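Local coordinates for peptide amidase (Stenotrophomonas maltophilia, PDB 1M22), which acts as a peptide amidase of the amidase signature family, probably hydrolysing amide bonds, at residues Val237-Ala242 against Asp261-Leu266; Gln269-Lys274 against Ile474-Ala479; Gly443-Thr448 against Trp468-Leu473. All coordinates share one frame; numbering follows the deposited sequence.

Interaction 1: residues Val237-Ala242 against Asp261-Leu266; sequences VLTAIA and DYTARL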
loop_
_atom_site.group_PDB
_atom_site.type_symbol
_atom_site.label_atom_id
_atom_site.label_comp_id
_atom_site.label_asym_id
_atom_site.label_seq_id
_atom_site.Cartn_x
_atom_site.Cartn_y
_atom_site.Cartn_z
ATOM N N VAL A 237 10.688 4.716 -4.974
ATOM C CA VAL A 237 9.560 5.512 -4.518
ATOM C C VAL A 237 9.715 5.912 -3.050
ATOM O O VAL A 237 9.465 7.064 -2.688
ATOM C CB VAL A 237 8.231 4.749 -4.714
ATOM C CG1 VAL A 237 7.086 5.530 -4.096
ATOM C CG2 VAL A 237 7.968 4.547 -6.199
ATOM N N LEU A 238 10.141 4.974 -2.207
ATOM C CA LEU A 238 10.315 5.271 -0.787
ATOM C C LEU A 238 11.332 6.394 -0.602
ATOM O O LEU A 238 11.157 7.273 0.240
ATOM C CB LEU A 238 10.773 4.024 -0.019
ATOM C CG LEU A 238 10.733 4.155 1.511
ATOM C CD1 LEU A 238 9.286 4.301 1.970
ATOM C CD2 LEU A 238 11.367 2.939 2.160
ATOM N N THR A 239 12.392 6.368 -1.402
ATOM C CA THR A 239 13.429 7.388 -1.323
ATOM C C THR A 239 12.847 8.783 -1.560
ATOM O O THR A 239 13.256 9.755 -0.927
ATOM C CB THR A 239 14.540 7.115 -2.363
ATOM O OG1 THR A 239 15.169 5.858 -2.071
ATOM C CG2 THR A 239 15.589 8.221 -2.336
ATOM N N ALA A 240 11.880 8.874 -2.464
ATOM C CA ALA A 240 11.268 10.157 -2.782
ATOM C C ALA A 240 10.212 10.642 -1.784
ATOM O O ALA A 240 10.102 11.845 -1.542
ATOM C CB ALA A 240 10.662 10.102 -4.184
ATOM N N ILE A 241 9.443 9.726 -1.200
ATOM C CA ILE A 241 8.385 10.139 -0.280
ATOM C C ILE A 241 8.758 10.233 1.195
ATOM O O ILE A 241 8.058 10.896 1.960
ATOM C CB ILE A 241 7.126 9.237 -0.420
ATOM C CG1 ILE A 241 7.435 7.794 -0.011
ATOM C CG2 ILE A 241 6.613 9.290 -1.858
ATOM C CD1 ILE A 241 6.217 6.874 -0.058
ATOM N N ALA A 242 9.841 9.583 1.607
ATOM C CA ALA A 242 10.244 9.644 3.009
ATOM C C ALA A 242 10.731 11.042 3.363
ATOM O O ALA A 242 11.416 11.689 2.568
ATOM C CB ALA A 242 11.345 8.624 3.291
ATOM N N ASP A 261 19.200 7.143 0.448
ATOM C CA ASP A 261 18.901 6.536 -0.841
ATOM C C ASP A 261 18.686 5.042 -0.606
ATOM O O ASP A 261 19.644 4.279 -0.471
ATOM C CB ASP A 261 20.068 6.767 -1.808
ATOM C CG ASP A 261 19.872 6.071 -3.141
ATOM O OD1 ASP A 261 18.742 5.628 -3.428
ATOM O OD2 ASP A 261 20.856 5.976 -3.906
ATOM N N TYR A 262 17.425 4.626 -0.554
ATOM C CA TYR A 262 17.119 3.223 -0.315
ATOM C C TYR A 262 17.560 2.304 -1.450
ATOM O O TYR A 262 17.676 1.098 -1.253
ATOM C CB TYR A 262 15.623 3.049 -0.031
ATOM C CG TYR A 262 15.193 3.654 1.286
ATOM C CD1 TYR A 262 15.399 2.977 2.493
ATOM C CD2 TYR A 262 14.611 4.921 1.332
ATOM C CE1 TYR A 262 15.036 3.551 3.712
ATOM C CE2 TYR A 262 14.251 5.501 2.543
ATOM C CZ TYR A 262 14.465 4.814 3.728
ATOM O OH TYR A 262 14.114 5.401 4.925
ATOM N N THR A 263 17.819 2.861 -2.632
ATOM C CA THR A 263 18.263 2.014 -3.740
ATOM C C THR A 263 19.691 1.526 -3.502
ATOM O O THR A 263 20.152 0.591 -4.156
ATOM C CB THR A 263 18.185 2.737 -5.112
ATOM O OG1 THR A 263 19.154 3.791 -5.172
ATOM C CG2 THR A 263 16.791 3.308 -5.329
ATOM N N ALA A 264 20.387 2.155 -2.559
ATOM C CA ALA A 264 21.746 1.746 -2.218
ATOM C C ALA A 264 21.692 0.413 -1.468
ATOM O O ALA A 264 22.696 -0.289 -1.354
ATOM C CB ALA A 264 22.416 2.807 -1.347
ATOM N N ARG A 265 20.510 0.070 -0.962
ATOM C CA ARG A 265 20.319 -1.170 -0.216
ATOM C C ARG A 265 19.904 -2.343 -1.102
ATOM O O ARG A 265 19.594 -3.427 -0.603
ATOM C CB ARG A 265 19.275 -0.956 0.887
ATOM C CG ARG A 265 19.721 -0.012 2.004
ATOM C CD ARG A 265 20.645 -0.705 3.003
ATOM N NE ARG A 265 21.942 -1.061 2.431
ATOM C CZ ARG A 265 22.874 -0.179 2.081
ATOM N NH1 ARG A 265 22.659 1.119 2.240
ATOM N NH2 ARG A 265 24.025 -0.598 1.574
ATOM N N LEU A 266 19.894 -2.131 -2.416
ATOM C CA LEU A 266 19.540 -3.196 -3.349
ATOM C C LEU A 266 20.793 -4.057 -3.538
ATOM O O LEU A 266 21.458 -4.021 -4.577
ATOM C CB LEU A 266 19.065 -2.598 -4.676
ATOM C CG LEU A 266 17.825 -1.700 -4.544
ATOM C CD1 LEU A 266 17.532 -1.035 -5.878
ATOM C CD2 LEU A 266 16.624 -2.516 -4.070
#

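Interaction 2: residues Gln269-Lys274 against Ile474-Ala479; sequences QGLRGK and IEMAYA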
loop_
_atom_site.group_PDB
_atom_site.type_symbol
_atom_site.label_atom_id
_atom_site.label_comp_id
_atom_site.label_asym_id
_atom_site.label_seq_id
_atom_site.Cartn_x
_atom_site.Cartn_y
_atom_site.Cartn_z
ATOM N N GLN A 269 23.538 -9.658 -2.269
ATOM C CA GLN A 269 24.106 -10.497 -1.216
ATOM C C GLN A 269 23.490 -10.072 0.119
ATOM O O GLN A 269 24.023 -10.362 1.192
ATOM C CB GLN A 269 25.629 -10.337 -1.167
ATOM C CG GLN A 269 26.337 -10.848 -2.417
ATOM C CD GLN A 269 27.851 -10.836 -2.292
ATOM O OE1 GLN A 269 28.561 -11.278 -3.196
ATOM N NE2 GLN A 269 28.351 -10.331 -1.170
ATOM N N GLY A 270 22.344 -9.404 0.031
ATOM C CA GLY A 270 21.651 -8.905 1.208
ATOM C C GLY A 270 21.180 -9.895 2.259
ATOM O O GLY A 270 20.809 -9.485 3.358
ATOM N N LEU A 271 21.173 -11.185 1.942
ATOM C CA LEU A 271 20.744 -12.192 2.910
ATOM C C LEU A 271 21.918 -12.860 3.618
ATOM O O LEU A 271 21.730 -13.598 4.584
ATOM C CB LEU A 271 19.878 -13.249 2.223
ATOM C CG LEU A 271 18.443 -12.801 1.938
ATOM C CD1 LEU A 271 17.822 -13.706 0.886
ATOM C CD2 LEU A 271 17.632 -12.812 3.227
ATOM N N ARG A 272 23.129 -12.590 3.143
ATOM C CA ARG A 272 24.324 -13.171 3.744
ATOM C C ARG A 272 24.485 -12.785 5.207
ATOM O O ARG A 272 24.530 -11.606 5.542
ATOM C CB ARG A 272 25.565 -12.728 2.973
ATOM C CG ARG A 272 25.881 -13.576 1.767
ATOM C CD ARG A 272 26.319 -14.973 2.180
ATOM N NE ARG A 272 27.404 -15.478 1.341
ATOM C CZ ARG A 272 28.614 -14.931 1.275
ATOM N NH1 ARG A 272 28.901 -13.856 1.998
ATOM N NH2 ARG A 272 29.541 -15.457 0.485
ATOM N N GLY A 273 24.571 -13.791 6.072
ATOM C CA GLY A 273 24.744 -13.536 7.491
ATOM C C GLY A 273 23.484 -13.147 8.241
ATOM O O GLY A 273 23.515 -12.979 9.459
ATOM N N LYS A 274 22.372 -13.004 7.527
ATOM C CA LYS A 274 21.120 -12.626 8.168
ATOM C C LYS A 274 20.479 -13.807 8.881
ATOM O O LYS A 274 20.753 -14.963 8.566
ATOM C CB LYS A 274 20.133 -12.071 7.138
ATOM C CG LYS A 274 20.562 -10.783 6.454
ATOM C CD LYS A 274 20.716 -9.639 7.447
ATOM C CE LYS A 274 20.745 -8.292 6.735
ATOM N NZ LYS A 274 21.793 -8.219 5.679
ATOM N N ILE A 474 14.724 -4.120 2.942
ATOM C CA ILE A 474 14.875 -3.989 1.501
ATOM C C ILE A 474 16.031 -4.852 0.996
ATOM O O ILE A 474 15.904 -5.520 -0.032
ATOM C CB ILE A 474 15.081 -2.512 1.104
ATOM C CG1 ILE A 474 13.753 -1.766 1.263
ATOM C CG2 ILE A 474 15.585 -2.411 -0.335
ATOM C CD1 ILE A 474 13.850 -0.262 1.092
ATOM N N GLU A 475 17.151 -4.850 1.719
ATOM C CA GLU A 475 18.304 -5.664 1.329
ATOM C C GLU A 475 17.906 -7.133 1.249
ATOM O O GLU A 475 18.242 -7.832 0.292
ATOM C CB GLU A 475 19.439 -5.573 2.354
ATOM C CG GLU A 475 19.987 -4.203 2.659
ATOM C CD GLU A 475 21.163 -4.278 3.620
ATOM O OE1 GLU A 475 21.068 -5.025 4.623
ATOM O OE2 GLU A 475 22.177 -3.592 3.379
ATOM N N MET A 476 17.209 -7.603 2.279
ATOM C CA MET A 476 16.792 -8.995 2.340
ATOM C C MET A 476 15.760 -9.356 1.281
ATOM O O MET A 476 15.872 -10.393 0.619
ATOM C CB MET A 476 16.267 -9.304 3.744
ATOM C CG MET A 476 17.363 -9.202 4.803
ATOM S SD MET A 476 16.833 -9.524 6.495
ATOM C CE MET A 476 16.629 -11.210 6.454
ATOM N N ALA A 477 14.761 -8.496 1.114
ATOM C CA ALA A 477 13.712 -8.725 0.130
ATOM C C ALA A 477 14.283 -8.711 -1.287
ATOM O O ALA A 477 13.905 -9.526 -2.126
ATOM C CB ALA A 477 12.626 -7.664 0.275
ATOM N N TYR A 478 15.195 -7.784 -1.554
ATOM C CA TYR A 478 15.811 -7.694 -2.870
ATOM C C TYR A 478 16.632 -8.951 -3.162
ATOM O O TYR A 478 16.547 -9.520 -4.250
ATOM C CB TYR A 478 16.716 -6.465 -2.947
ATOM C CG TYR A 478 17.391 -6.286 -4.286
ATOM C CD1 TYR A 478 16.676 -5.836 -5.397
ATOM C CD2 TYR A 478 18.747 -6.570 -4.446
ATOM C CE1 TYR A 478 17.296 -5.671 -6.634
ATOM C CE2 TYR A 478 19.377 -6.409 -5.680
ATOM C CZ TYR A 478 18.645 -5.959 -6.767
ATOM O OH TYR A 478 19.255 -5.791 -7.991
ATOM N N ALA A 479 17.428 -9.381 -2.189
ATOM C CA ALA A 479 18.255 -10.573 -2.363
ATOM C C ALA A 479 17.385 -11.792 -2.660
ATOM O O ALA A 479 17.737 -12.633 -3.487
ATOM C CB ALA A 479 19.094 -10.812 -1.115
#

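Interaction 3: residues Gly443-Thr448 against Trp468-Leu473; sequences GYPSLT and WSEPKL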
loop_
_atom_site.group_PDB
_atom_site.type_symbol
_atom_site.label_atom_id
_atom_site.label_comp_id
_atom_site.label_asym_id
_atom_site.label_seq_id
_atom_site.Cartn_x
_atom_site.Cartn_y
_atom_site.Cartn_z
ATOM N N GLY A 443 3.202 -0.488 14.219
ATOM C CA GLY A 443 3.673 0.674 13.482
ATOM C C GLY A 443 5.052 0.377 12.912
ATOM O O GLY A 443 5.832 1.292 12.632
ATOM N N TYR A 444 5.343 -0.911 12.741
ATOM C CA TYR A 444 6.631 -1.381 12.226
ATOM C C TYR A 444 6.566 -1.670 10.730
ATOM O O TYR A 444 5.493 -1.901 10.179
ATOM C CB TYR A 444 7.054 -2.649 12.967
ATOM C CG TYR A 444 7.454 -2.454 14.416
ATOM C CD1 TYR A 444 7.408 -1.197 15.026
ATOM C CD2 TYR A 444 7.883 -3.537 15.177
ATOM C CE1 TYR A 444 7.784 -1.034 16.369
ATOM C CE2 TYR A 444 8.256 -3.384 16.511
ATOM C CZ TYR A 444 8.204 -2.134 17.095
ATOM O OH TYR A 444 8.588 -1.992 18.411
ATOM N N PRO A 445 7.724 -1.695 10.056
ATOM C CA PRO A 445 7.743 -1.957 8.615
ATOM C C PRO A 445 7.482 -3.399 8.187
ATOM O O PRO A 445 7.879 -4.354 8.860
ATOM C CB PRO A 445 9.132 -1.479 8.202
ATOM C CG PRO A 445 9.966 -1.867 9.398
ATOM C CD PRO A 445 9.086 -1.440 10.567
ATOM N N SER A 446 6.796 -3.535 7.059
ATOM C CA SER A 446 6.497 -4.836 6.478
ATOM C C SER A 446 6.634 -4.693 4.966
ATOM O O SER A 446 6.452 -3.605 4.420
ATOM C CB SER A 446 5.093 -5.310 6.867
ATOM O OG SER A 446 4.091 -4.426 6.413
ATOM N N LEU A 447 6.958 -5.791 4.295
ATOM C CA LEU A 447 7.189 -5.764 2.857
ATOM C C LEU A 447 6.877 -7.130 2.270
ATOM O O LEU A 447 7.397 -8.142 2.743
ATOM C CB LEU A 447 8.665 -5.413 2.621
ATOM C CG LEU A 447 9.253 -5.022 1.262
ATOM C CD1 LEU A 447 10.710 -4.611 1.454
ATOM C CD2 LEU A 447 9.153 -6.181 0.290
ATOM N N THR A 448 6.025 -7.167 1.248
ATOM C CA THR A 448 5.690 -8.432 0.610
ATOM C C THR A 448 6.309 -8.502 -0.784
ATOM O O THR A 448 6.324 -7.514 -1.515
ATOM C CB THR A 448 4.148 -8.641 0.522
ATOM O OG1 THR A 448 3.875 -9.924 -0.059
ATOM C CG2 THR A 448 3.493 -7.555 -0.316
ATOM N N TRP A 468 12.021 1.296 11.952
ATOM C CA TRP A 468 13.109 1.887 11.174
ATOM C C TRP A 468 14.060 0.911 10.486
ATOM O O TRP A 468 15.146 1.303 10.060
ATOM C CB TRP A 468 13.903 2.854 12.068
ATOM C CG TRP A 468 13.016 3.726 12.922
ATOM C CD1 TRP A 468 12.930 3.721 14.288
ATOM C CD2 TRP A 468 12.052 4.686 12.466
ATOM N NE1 TRP A 468 11.971 4.613 14.707
ATOM C CE2 TRP A 468 11.416 5.218 13.610
ATOM C CE3 TRP A 468 11.663 5.147 11.199
ATOM C CZ2 TRP A 468 10.412 6.191 13.528
ATOM C CZ3 TRP A 468 10.662 6.114 11.119
ATOM C CH2 TRP A 468 10.049 6.623 12.278
ATOM N N SER A 469 13.647 -0.346 10.344
ATOM C CA SER A 469 14.499 -1.348 9.704
ATOM C C SER A 469 14.300 -1.478 8.192
ATOM O O SER A 469 14.705 -2.481 7.602
ATOM C CB SER A 469 14.292 -2.718 10.367
ATOM O OG SER A 469 12.979 -3.206 10.166
ATOM N N GLU A 470 13.699 -0.472 7.560
ATOM C CA GLU A 470 13.478 -0.523 6.113
ATOM C C GLU A 470 14.739 -0.834 5.306
ATOM O O GLU A 470 14.688 -1.621 4.367
ATOM C CB GLU A 470 12.875 0.786 5.594
ATOM C CG GLU A 470 11.447 1.059 6.038
ATOM C CD GLU A 470 11.364 1.685 7.412
ATOM O OE1 GLU A 470 12.416 2.028 8.000
ATOM O OE2 GLU A 470 10.233 1.848 7.897
ATOM N N PRO A 471 15.882 -0.213 5.646
ATOM C CA PRO A 471 17.092 -0.513 4.868
ATOM C C PRO A 471 17.409 -2.009 4.845
ATOM O O PRO A 471 17.692 -2.580 3.789
ATOM C CB PRO A 471 18.172 0.293 5.586
ATOM C CG PRO A 471 17.408 1.478 6.119
ATOM C CD PRO A 471 16.146 0.835 6.651
ATOM N N LYS A 472 17.347 -2.641 6.011
ATOM C CA LYS A 472 17.635 -4.067 6.127
ATOM C C LYS A 472 16.566 -4.920 5.449
ATOM O O LYS A 472 16.879 -5.909 4.784
ATOM C CB LYS A 472 17.746 -4.463 7.603
ATOM C CG LYS A 472 18.101 -5.926 7.825
ATOM C CD LYS A 472 17.977 -6.327 9.290
ATOM C CE LYS A 472 18.952 -5.573 10.177
ATOM N NZ LYS A 472 18.823 -5.992 11.602
ATOM N N LEU A 473 15.301 -4.547 5.617
ATOM C CA LEU A 473 14.228 -5.312 4.995
ATOM C C LEU A 473 14.345 -5.274 3.480
ATOM O O LEU A 473 14.101 -6.272 2.807
ATOM C CB LEU A 473 12.858 -4.779 5.417
ATOM C CG LEU A 473 12.443 -5.035 6.866
ATOM C CD1 LEU A 473 11.011 -4.557 7.071
ATOM C CD2 LEU A 473 12.551 -6.522 7.187
#

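Interaction 1: residues Val237-Ala242 against Asp261-Leu266
Leu238 and Tyr262 carry the apolar part of this contact. The methyl Leu238 CD2 sits over the centre of the Tyr262 ring, 3.7 Å from the centroid and only 4° off the normal, a clean CH-pi contact in which all six ring carbons are nearly equally distant from the methyl. At the ring's edge Ala242 CB comes to 4.3 Å from Tyr262 CE2, and Tyr260 adds an edge-to-face partner from outside.

The polar part is a single bond from backbone to side chain: Tyr262 N donates to Thr239 OG1 at 3.0 Å, bent to 142°. With chi1 at -63°, Thr239 OG1 lies beside its own backbone N, where it also bonds to Ala235 O one helical turn back.

Within 261-266, Asp261 OD1 takes Thr263 N at 3.0 Å, forming an Asx turn, and Thr263 OG1 at 2.6 Å; the amide comes from above the carboxylate plane, the hydroxyl on the syn side. Both bonds sit at the start of the short 3-10 turn and probably help to hold it. The Thr239 hydroxyl thus links the last turn of helix 231-241 to this turn, in the loop toward strand 275-279, through one amide, while the leucine methyl covers one face of the tyrosine ring.

Interaction 2: residues Gln269-Lys274 against Ile474-Ala479
Lys274 and Met476 pass each other obliquely, the lysine chain lying over the thioether: Lys274 CG is 3.9 Å from Met476 SD, and Lys274 CB meets Met476 CE at 3.7 Å. The methionine runs straight as far as its sulfur and then bends, chi3 74°, which brings CE between this lysine and Leu271. Leu271 crosses the same methionine at about a right angle. Its two methyls divide the work: CD2 touches Met476 CE at 3.7 Å, while CD1, together with CG, rests on Ala479 CB one turn further along helix 470-484. Leu271 and Met476 also both touch Ile276 of strand 275-279.

Gly270 meets the helix with backbone alone. Its CA is 3.7 Å from Glu475 O, where a CB would collide with that oxygen, so the lack of a side chain lets the loop, folded here as a type I turn from Gln269 to Arg272, lie directly on the helix surface.

Lys274 also crosses Glu475 at about a right angle. Bends at chi2 and chi4 turn the ammonium back over its own loop, where NZ donates to Gly270 O at 2.8 Å from above the carbonyl plane. Its salt bridge to Glu475 OE1, at 3.4 Å, is weak by comparison; the main partner of that carboxylate is Arg265, which binds OE2. The lysine therefore spends its stronger bond on closing the loop, and two positive groups near Glu475, one held only weakly, would be expected to favour its ionised form, while the grip on the helix comes largely from apolar contact.

Interaction 3: residues Gly443-Thr448 against Trp468-Leu473
Glu470 OE2 comes up against Pro445 CB at 3.5 Å, and the same oxygen is hydrogen-bonded to Thr205 OG1. That threonine hydroxyl also bonds to Trp468 N, so one loop residue ties both the carboxylate and the chain just ahead of helix 470-484. The glutamate chain bends at chi2, 83°, and it is the end of the chain, OE2, that comes closest to the proline.

A second oxygen meets the same ring: Ser469 OG lies 3.4 Å from Pro445 CG. It stands between its own backbone N and carbonyl carbon, chi1 65°, and bonds to Thr466 O; although Ser469 occupies the N-cap position, its hydroxyl caps nothing.

Pro445 follows a Schellman motif in which Gly443, with positive phi, ends helix 436-442, and it leads into strand 446-454. That strand pairs with 457-464 as a hairpin in the central mixed sheet of the amidase fold, and the chain then returns as helix 470-484 to pack on the first strand of the hairpin. Side chains alternate accordingly. Pro445 and Leu447 start toward the helix, whereas Ser446 starts away from it, touching Val191, with its side chain about 10 Å from that of the nucleophile Ser189.

Leu473 meets the proline at about a right angle. Its CD1 methyl touches Pro445 CG at 3.7 Å and comes within 3.6 Å of Pro445 O. Further along the strand, Leu447 CD1 approaches the helix backbone at Leu473 O, 4.0 Å away.

Along the chain, interaction 1 closes first; the loop then runs into 269-274, and both segments of interaction 3 come before 474-479 completes interaction 2. Interactions 2 and 3 use successive parts of helix 470-484, their centres about 13 Å apart; the centre of interaction 1 is about 12 Å from that of interaction 3 and about 16 Å from that of interaction 2. A salt bridge, Arg265 NE to Glu475 OE2 at 2.7 Å, ties interactions 1 and 2, while Tyr262 and Leu266 pack on Ile474, and Leu447 on Ala477. The C-terminal helix thus gathers helix 231-241, the loop leading to strand 275-279 and strand 446-454, joining strands three places apart in the central sheet.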